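Local coordinates for ferrous iron uptake transporter protein B (Streptococcus thermophilus, PDB 3TAH) that is the cytosolic G-protein part of FeoB, binds guanine nucleotides and probably drives ferrous iron uptake across the membrane at the cost of GTP, at residues A[206-210]-A[211-215]; A[219-222]-A[223-227]. The protein carries 1 engineered substitution. All blocks are in the same frame, centred on the assembly; numbering follows the deposited sequence.

Contacts 1 and 2 both mark the start of a helix in the cytosolic helical domain of FeoB, and they follow each other along the chain with their centres about 13 Å apart. In each, the residue just ahead of the helix caps it with a side-chain oxygen: a carboxylate in 206-215, a serine hydroxyl in 219-227. Contact 1 is partly buried, its capping aspartate also paired with an arginine of helix 67-77. Contact 2 lies at the surface, its centre about 28 Å from that of the chain, against about 18 Å for the centre of contact 1; there the cap is a reciprocal capping box, and a glutamate packs on a phenyl ring.

Contact 1. Residues A[206-210]-A[211-215]; sequences FEQDS and LVEAE
Asp209 is the N-cap of helix 210-215, and its carboxylate oxygen OD2 accepts the backbone N of Val212 at 3.0 Å, with an N-H...O angle of 162°. The bond uses the anti lone pair of OD2, the one turned away from OD1. With CG anti to the backbone N (chi1 -173°), the carboxylate swings forward to the first turn, where OD2 also packs 3.4 Å from Leu211 CB. Arg73 NH1 forms a salt bridge with the same OD2, so one oxygen serves both the helix end and an arginine; this would be expected to stabilise the negative charge. The main chain then takes up the helical pattern: Glu213 N donates to Asp209 O at 3.1 Å and Ala214 N to Ser210 O, also at 3.1 Å.

The side chain of Glu213 folds back over this entrance. Its CG lies 3.2 Å from Asp209 O, and the extended chain carries OE2 to 3.2 Å from Gln208 CA and 3.4 Å from Gln208 CB. Gln208 thus meets the carboxylate with its aliphatic root, while its amide plane is turned 55° from that of the carboxylate. Gln208, with positive phi, is the C-prime residue of the Schellman motif closing helix 198-206, in which Asp209 N returns to Lys204 O and Gln208 N to Leu205 O. One helix therefore ends just where the next begins. Val212 packs on Lys204 and Leu205 of helix 198-206, Leu211 touches Pro64, and Gln208 reaches Ala241 of helix 241-259 and Ile230 of helix 220-237.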
ATOM      1  N   PHE A 206     -17.060   0.848  -3.077  1.00 12.05           N
ATOM      2  CA  PHE A 206     -17.417   0.675  -4.475  1.00 11.77           C
ATOM      3  C   PHE A 206     -17.342  -0.803  -4.866  1.00 13.43           C
ATOM      4  O   PHE A 206     -18.252  -1.328  -5.525  1.00 16.13           O
ATOM      5  CB  PHE A 206     -16.525   1.504  -5.398  1.00 12.28           C
ATOM      6  CG  PHE A 206     -16.847   1.319  -6.859  1.00 11.94           C
ATOM      7  CD1 PHE A 206     -17.882   2.036  -7.453  1.00 12.59           C
ATOM      8  CD2 PHE A 206     -16.129   0.420  -7.640  1.00 12.87           C
ATOM      9  CE1 PHE A 206     -18.187   1.860  -8.811  1.00 14.86           C
ATOM     10  CE2 PHE A 206     -16.430   0.232  -9.000  1.00 15.30           C
ATOM     11  CZ  PHE A 206     -17.454   0.951  -9.589  1.00 15.48           C
ATOM     12  N   GLU A 207     -16.276  -1.470  -4.432  1.00 14.14           N
ATOM     13  CA  GLU A 207     -16.075  -2.889  -4.749  1.00 16.37           C
ATOM     14  C   GLU A 207     -16.796  -3.861  -3.785  1.00 16.08           C
ATOM     15  O   GLU A 207     -16.576  -5.082  -3.833  1.00 16.88           O
ATOM     16  CB  GLU A 207     -14.578  -3.189  -4.845  1.00 18.23           C
ATOM     17  CG  GLU A 207     -13.879  -3.236  -3.519  1.00 19.93           C
ATOM     18  CD  GLU A 207     -12.360  -3.138  -3.599  1.00 23.14           C
ATOM     19  OE1 GLU A 207     -11.753  -3.206  -2.513  1.00 23.98           O
ATOM     20  OE2 GLU A 207     -11.779  -3.013  -4.696  1.00 19.70           O
ATOM     21  N   GLN A 208     -17.651  -3.314  -2.929  1.00 16.20           N
ATOM     22  CA  GLN A 208     -18.465  -4.055  -1.960  1.00 17.35           C
ATOM     23  C   GLN A 208     -17.669  -4.949  -1.015  1.00 16.09           C
ATOM     24  O   GLN A 208     -18.042  -6.091  -0.740  1.00 14.52           O
ATOM     25  CB  GLN A 208     -19.546  -4.831  -2.685  1.00 19.06           C
ATOM     26  CG  GLN A 208     -20.533  -3.879  -3.325  1.00 21.91           C
ATOM     27  CD  GLN A 208     -21.050  -4.412  -4.598  1.00 26.74           C
ATOM     28  OE1 GLN A 208     -22.155  -4.936  -4.653  1.00 28.88           O
ATOM     29  NE2 GLN A 208     -20.250  -4.293  -5.650  1.00 32.25           N
ATOM     30  N   ASP A 209     -16.577  -4.387  -0.513  1.00 15.34           N
ATOM     31  CA  ASP A 209     -15.771  -5.026   0.499  1.00 15.21           C
ATOM     32  C   ASP A 209     -16.604  -5.308   1.749  1.00 14.81           C
ATOM     33  O   ASP A 209     -17.113  -4.394   2.389  1.00 14.48           O
ATOM     34  CB  ASP A 209     -14.589  -4.135   0.854  1.00 15.04           C
ATOM     35  CG  ASP A 209     -13.620  -4.825   1.777  1.00 15.66           C
ATOM     36  OD1 ASP A 209     -12.712  -5.516   1.267  1.00 17.60           O
ATOM     37  OD2 ASP A 209     -13.775  -4.672   3.009  1.00 15.56           O
ATOM     38  N   SER A 210     -16.738  -6.577   2.090  1.00 16.63           N
ATOM     39  CA  SER A 210     -17.618  -6.990   3.181  1.00 17.18           C
ATOM     40  C   SER A 210     -17.151  -6.508   4.560  1.00 17.46           C
ATOM     41  O   SER A 210     -17.979  -6.267   5.421  1.00 17.40           O
ATOM     42  CB  SER A 210     -17.812  -8.514   3.148  1.00 17.68           C
ATOM     43  OG  SER A 210     -16.571  -9.168   3.210  1.00 19.03           O
ATOM     44  N   LEU A 211     -15.843  -6.359   4.765  1.00 17.21           N
ATOM     45  CA  LEU A 211     -15.316  -5.857   6.043  1.00 16.66           C
ATOM     46  C   LEU A 211     -15.636  -4.386   6.281  1.00 16.31           C
ATOM     47  O   LEU A 211     -16.054  -4.007   7.373  1.00 16.81           O
ATOM     48  CB  LEU A 211     -13.803  -6.061   6.145  1.00 17.59           C
ATOM     49  CG  LEU A 211     -13.264  -7.467   6.390  1.00 20.22           C
ATOM     50  CD1 LEU A 211     -11.750  -7.469   6.206  1.00 21.56           C
ATOM     51  CD2 LEU A 211     -13.651  -7.948   7.784  1.00 19.13           C
ATOM     52  N   VAL A 212     -15.432  -3.558   5.256  1.00 15.93           N
ATOM     53  CA  VAL A 212     -15.739  -2.127   5.361  1.00 15.24           C
ATOM     54  C   VAL A 212     -17.242  -1.946   5.541  1.00 15.07           C
ATOM     55  O   VAL A 212     -17.673  -1.141   6.377  1.00 15.41           O
ATOM     56  CB  VAL A 212     -15.174  -1.319   4.172  1.00 15.23           C
ATOM     57  CG1 VAL A 212     -15.782   0.073   4.099  1.00 17.23           C
ATOM     58  CG2 VAL A 212     -13.633  -1.236   4.266  1.00 14.79           C
ATOM     59  N   GLU A 213     -18.041  -2.708   4.796  1.00 16.52           N
ATOM     60  CA  GLU A 213     -19.511  -2.595   4.905  1.00 18.08           C
ATOM     61  C   GLU A 213     -20.022  -2.943   6.302  1.00 18.95           C
ATOM     62  O   GLU A 213     -20.916  -2.286   6.831  1.00 19.41           O
ATOM     63  CB  GLU A 213     -20.191  -3.492   3.878  1.00 17.90           C
ATOM     64  CG  GLU A 213     -20.013  -2.982   2.472  1.00 16.05           C
ATOM     65  CD  GLU A 213     -20.502  -3.923   1.413  1.00 14.27           C
ATOM     66  OE1 GLU A 213     -20.754  -5.108   1.702  1.00 16.64           O
ATOM     67  OE2 GLU A 213     -20.630  -3.480   0.259  1.00 16.29           O
ATOM     68  N   ALA A 214     -19.446  -3.983   6.889  1.00 18.43           N
ATOM     69  CA  ALA A 214     -19.804  -4.393   8.244  1.00 18.58           C
ATOM     70  C   ALA A 214     -19.308  -3.409   9.302  1.00 20.05           C
ATOM     71  O   ALA A 214     -19.963  -3.242  10.316  1.00 24.08           O
ATOM     72  CB  ALA A 214     -19.263  -5.793   8.519  1.00 18.27           C
ATOM     73  N   GLU A 215     -18.167  -2.753   9.091  1.00 19.95           N
ATOM     74  CA  GLU A 215     -17.586  -1.908  10.131  1.00 21.94           C
ATOM     75  C   GLU A 215     -18.104  -0.467  10.164  1.00 21.20           C
ATOM     76  O   GLU A 215     -18.165   0.120  11.235  1.00 20.40           O
ATOM     77  CB  GLU A 215     -16.043  -1.880  10.053  1.00 23.79           C
ATOM     78  CG  GLU A 215     -15.466  -0.841   9.118  1.00 27.79           C
ATOM     79  CD  GLU A 215     -13.940  -0.863   9.015  1.00 30.19           C
ATOM     80  OE1 GLU A 215     -13.425  -0.870   7.891  1.00 30.48           O
ATOM     81  OE2 GLU A 215     -13.263  -0.878  10.051  1.00 34.62           O
TER

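Contact 2. Residues A[219-222]-A[223-227]; sequences SQFQ and RKEIE
Ser219 and Gln222 close a capping box at the start of helix 220-237: Gln222 N donates to Ser219 OG at 3.0 Å, and Ser219 N donates to Gln222 OE1 at 2.9 Å. The second bond is nearly straight (168°) and meets a lone pair of OE1 in the carbonyl plane. Both residues thus give a backbone N-H and a side-chain oxygen to the box. Behind it the helical ladder begins with Arg223 N on Ser219 O at 3.0 Å and continues to Ile226 N on Gln222 O.

One turn on, Glu225 CG makes a CH-pi contact over a face of the Phe221 ring, 3.9 Å from its centroid. The carboxylate, its plane 14° from that of the ring, extends past the rim at similar height, and OE2 stands 3.3 Å from Phe221 CE2. Phe221 CG, anti to the backbone N (chi1 175°), turns a ring face to Glu225. Gln220 CG lies 4.2 Å from Lys224 CD, the two chains alongside.

Gln222 NE2 donates to Val188 O and Ser192 OG, tying the cap to the end of helix 176-189 and the loop after it, while Arg223 and Ile226 touch Leu218 in the loop that leads from helix 210-215.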
ATOM      1  N   SER A 219     -25.791   5.360   7.247  1.00 22.06           N
ATOM      2  CA  SER A 219     -27.241   5.510   7.256  1.00 21.35           C
ATOM      3  C   SER A 219     -27.851   4.775   6.074  1.00 21.36           C
ATOM      4  O   SER A 219     -27.158   4.449   5.082  1.00 20.08           O
ATOM      5  CB  SER A 219     -27.630   6.983   7.191  1.00 21.79           C
ATOM      6  OG  SER A 219     -27.353   7.528   5.907  1.00 19.75           O
ATOM      7  N   GLN A 220     -29.155   4.524   6.173  1.00 19.88           N
ATOM      8  CA  GLN A 220     -29.897   3.936   5.064  1.00 19.84           C
ATOM      9  C   GLN A 220     -29.729   4.813   3.823  1.00 17.82           C
ATOM     10  O   GLN A 220     -29.536   4.296   2.730  1.00 19.27           O
ATOM     11  CB  GLN A 220     -31.389   3.775   5.403  1.00 21.05           C
ATOM     12  CG  GLN A 220     -32.224   3.259   4.228  1.00 23.94           C
ATOM     13  CD  GLN A 220     -33.678   3.017   4.569  1.00 25.34           C
ATOM     14  OE1 GLN A 220     -34.148   3.366   5.650  1.00 25.71           O
ATOM     15  NE2 GLN A 220     -34.398   2.421   3.639  1.00 24.43           N
ATOM     16  N   PHE A 221     -29.799   6.132   3.983  1.00 16.41           N
ATOM     17  CA  PHE A 221     -29.678   7.021   2.823  1.00 17.36           C
ATOM     18  C   PHE A 221     -28.282   6.906   2.180  1.00 17.78           C
ATOM     19  O   PHE A 221     -28.157   6.841   0.958  1.00 16.94           O
ATOM     20  CB  PHE A 221     -30.019   8.474   3.188  1.00 17.46           C
ATOM     21  CG  PHE A 221     -29.793   9.431   2.053  1.00 18.77           C
ATOM     22  CD1 PHE A 221     -30.527   9.294   0.881  1.00 19.88           C
ATOM     23  CD2 PHE A 221     -28.845  10.437   2.145  1.00 20.14           C
ATOM     24  CE1 PHE A 221     -30.327  10.149  -0.191  1.00 19.19           C
ATOM     25  CE2 PHE A 221     -28.638  11.305   1.077  1.00 22.27           C
ATOM     26  CZ  PHE A 221     -29.393  11.150  -0.095  1.00 19.03           C
ATOM     27  N   GLN A 222     -27.236   6.872   3.011  1.00 17.69           N
ATOM     28  CA  GLN A 222     -25.862   6.706   2.523  1.00 16.85           C
ATOM     29  C   GLN A 222     -25.734   5.425   1.704  1.00 16.85           C
ATOM     30  O   GLN A 222     -25.174   5.437   0.609  1.00 16.34           O
ATOM     31  CB  GLN A 222     -24.850   6.706   3.682  1.00 16.89           C
ATOM     32  CG  GLN A 222     -24.488   8.088   4.192  1.00 16.18           C
ATOM     33  CD  GLN A 222     -23.616   8.054   5.440  1.00 18.71           C
ATOM     34  OE1 GLN A 222     -23.966   7.402   6.425  1.00 19.20           O
ATOM     35  NE2 GLN A 222     -22.490   8.768   5.410  1.00 18.40           N
ATOM     36  N   ARG A 223     -26.276   4.333   2.230  1.00 17.22           N
ATOM     37  CA  ARG A 223     -26.225   3.034   1.557  1.00 19.65           C
ATOM     38  C   ARG A 223     -26.971   3.058   0.220  1.00 18.72           C
ATOM     39  O   ARG A 223     -26.494   2.488  -0.763  1.00 16.51           O
ATOM     40  CB  ARG A 223     -26.758   1.926   2.466  1.00 19.43           C
ATOM     41  CG  ARG A 223     -25.880   1.693   3.697  1.00 22.94           C
ATOM     42  CD  ARG A 223     -26.569   0.873   4.785  1.00 25.55           C
ATOM     43  NE  ARG A 223     -26.496  -0.562   4.529  1.00 29.37           N
ATOM     44  CZ  ARG A 223     -27.088  -1.512   5.259  1.00 32.19           C
ATOM     45  NH1 ARG A 223     -27.836  -1.201   6.318  1.00 33.10           N
ATOM     46  NH2 ARG A 223     -26.935  -2.799   4.924  1.00 31.68           N
ATOM     47  N   LYS A 224     -28.120   3.733   0.177  1.00 18.27           N
ATOM     48  CA  LYS A 224     -28.875   3.877  -1.075  1.00 18.31           C
ATOM     49  C   LYS A 224     -28.085   4.666  -2.122  1.00 18.63           C
ATOM     50  O   LYS A 224     -28.037   4.262  -3.293  1.00 18.05           O
ATOM     51  CB  LYS A 224     -30.221   4.559  -0.833  1.00 19.37           C
ATOM     52  CG  LYS A 224     -31.225   3.674  -0.141  1.00 20.89           C
ATOM     53  CD  LYS A 224     -32.517   4.403   0.218  1.00 22.92           C
ATOM     54  CE  LYS A 224     -33.377   4.684  -0.989  1.00 24.57           C
ATOM     55  NZ  LYS A 224     -34.801   4.937  -0.595  1.00 23.53           N
ATOM     56  N   GLU A 225     -27.481   5.778  -1.700  1.00 17.74           N
ATOM     57  CA  GLU A 225     -26.641   6.612  -2.587  1.00 18.07           C
ATOM     58  C   GLU A 225     -25.512   5.780  -3.190  1.00 16.86           C
ATOM     59  O   GLU A 225     -25.231   5.856  -4.385  1.00 15.67           O
ATOM     60  CB  GLU A 225     -25.979   7.778  -1.845  1.00 19.06           C
ATOM     61  CG  GLU A 225     -26.870   8.890  -1.357  1.00 21.95           C
ATOM     62  CD  GLU A 225     -26.082   9.970  -0.642  1.00 22.25           C
ATOM     63  OE1 GLU A 225     -25.765  10.985  -1.282  1.00 25.49           O
ATOM     64  OE2 GLU A 225     -25.771   9.797   0.557  1.00 26.19           O
ATOM     65  N   ILE A 226     -24.853   5.010  -2.333  1.00 15.57           N
ATOM     66  CA  ILE A 226     -23.729   4.160  -2.743  1.00 16.21           C
ATOM     67  C   ILE A 226     -24.176   3.052  -3.696  1.00 16.35           C
ATOM     68  O   ILE A 226     -23.532   2.820  -4.710  1.00 15.67           O
ATOM     69  CB  ILE A 226     -22.977   3.577  -1.526  1.00 15.54           C
ATOM     70  CG1 ILE A 226     -22.282   4.707  -0.769  1.00 15.76           C
ATOM     71  CG2 ILE A 226     -21.979   2.502  -2.000  1.00 15.83           C
ATOM     72  CD1 ILE A 226     -21.753   4.308   0.642  1.00 14.29           C
ATOM     73  N   GLU A 227     -25.275   2.372  -3.370  0.50 17.36           N
ATOM     74  CA  GLU A 227     -25.849   1.354  -4.255  0.50 17.87           C
ATOM     75  C   GLU A 227     -26.102   1.900  -5.660  0.50 17.13           C
ATOM     76  O   GLU A 227     -25.751   1.259  -6.654  0.50 16.08           O
ATOM     77  CB  GLU A 227     -27.170   0.823  -3.709  0.50 18.71           C
ATOM     78  CG  GLU A 227     -27.999   0.079  -4.759  0.50 20.19           C
ATOM     79  CD  GLU A 227     -27.382  -1.249  -5.167  0.50 22.20           C
ATOM     80  OE1 GLU A 227     -26.500  -1.733  -4.431  0.50 24.97           O
ATOM     81  OE2 GLU A 227     -27.773  -1.818  -6.215  0.50 22.24           O
TER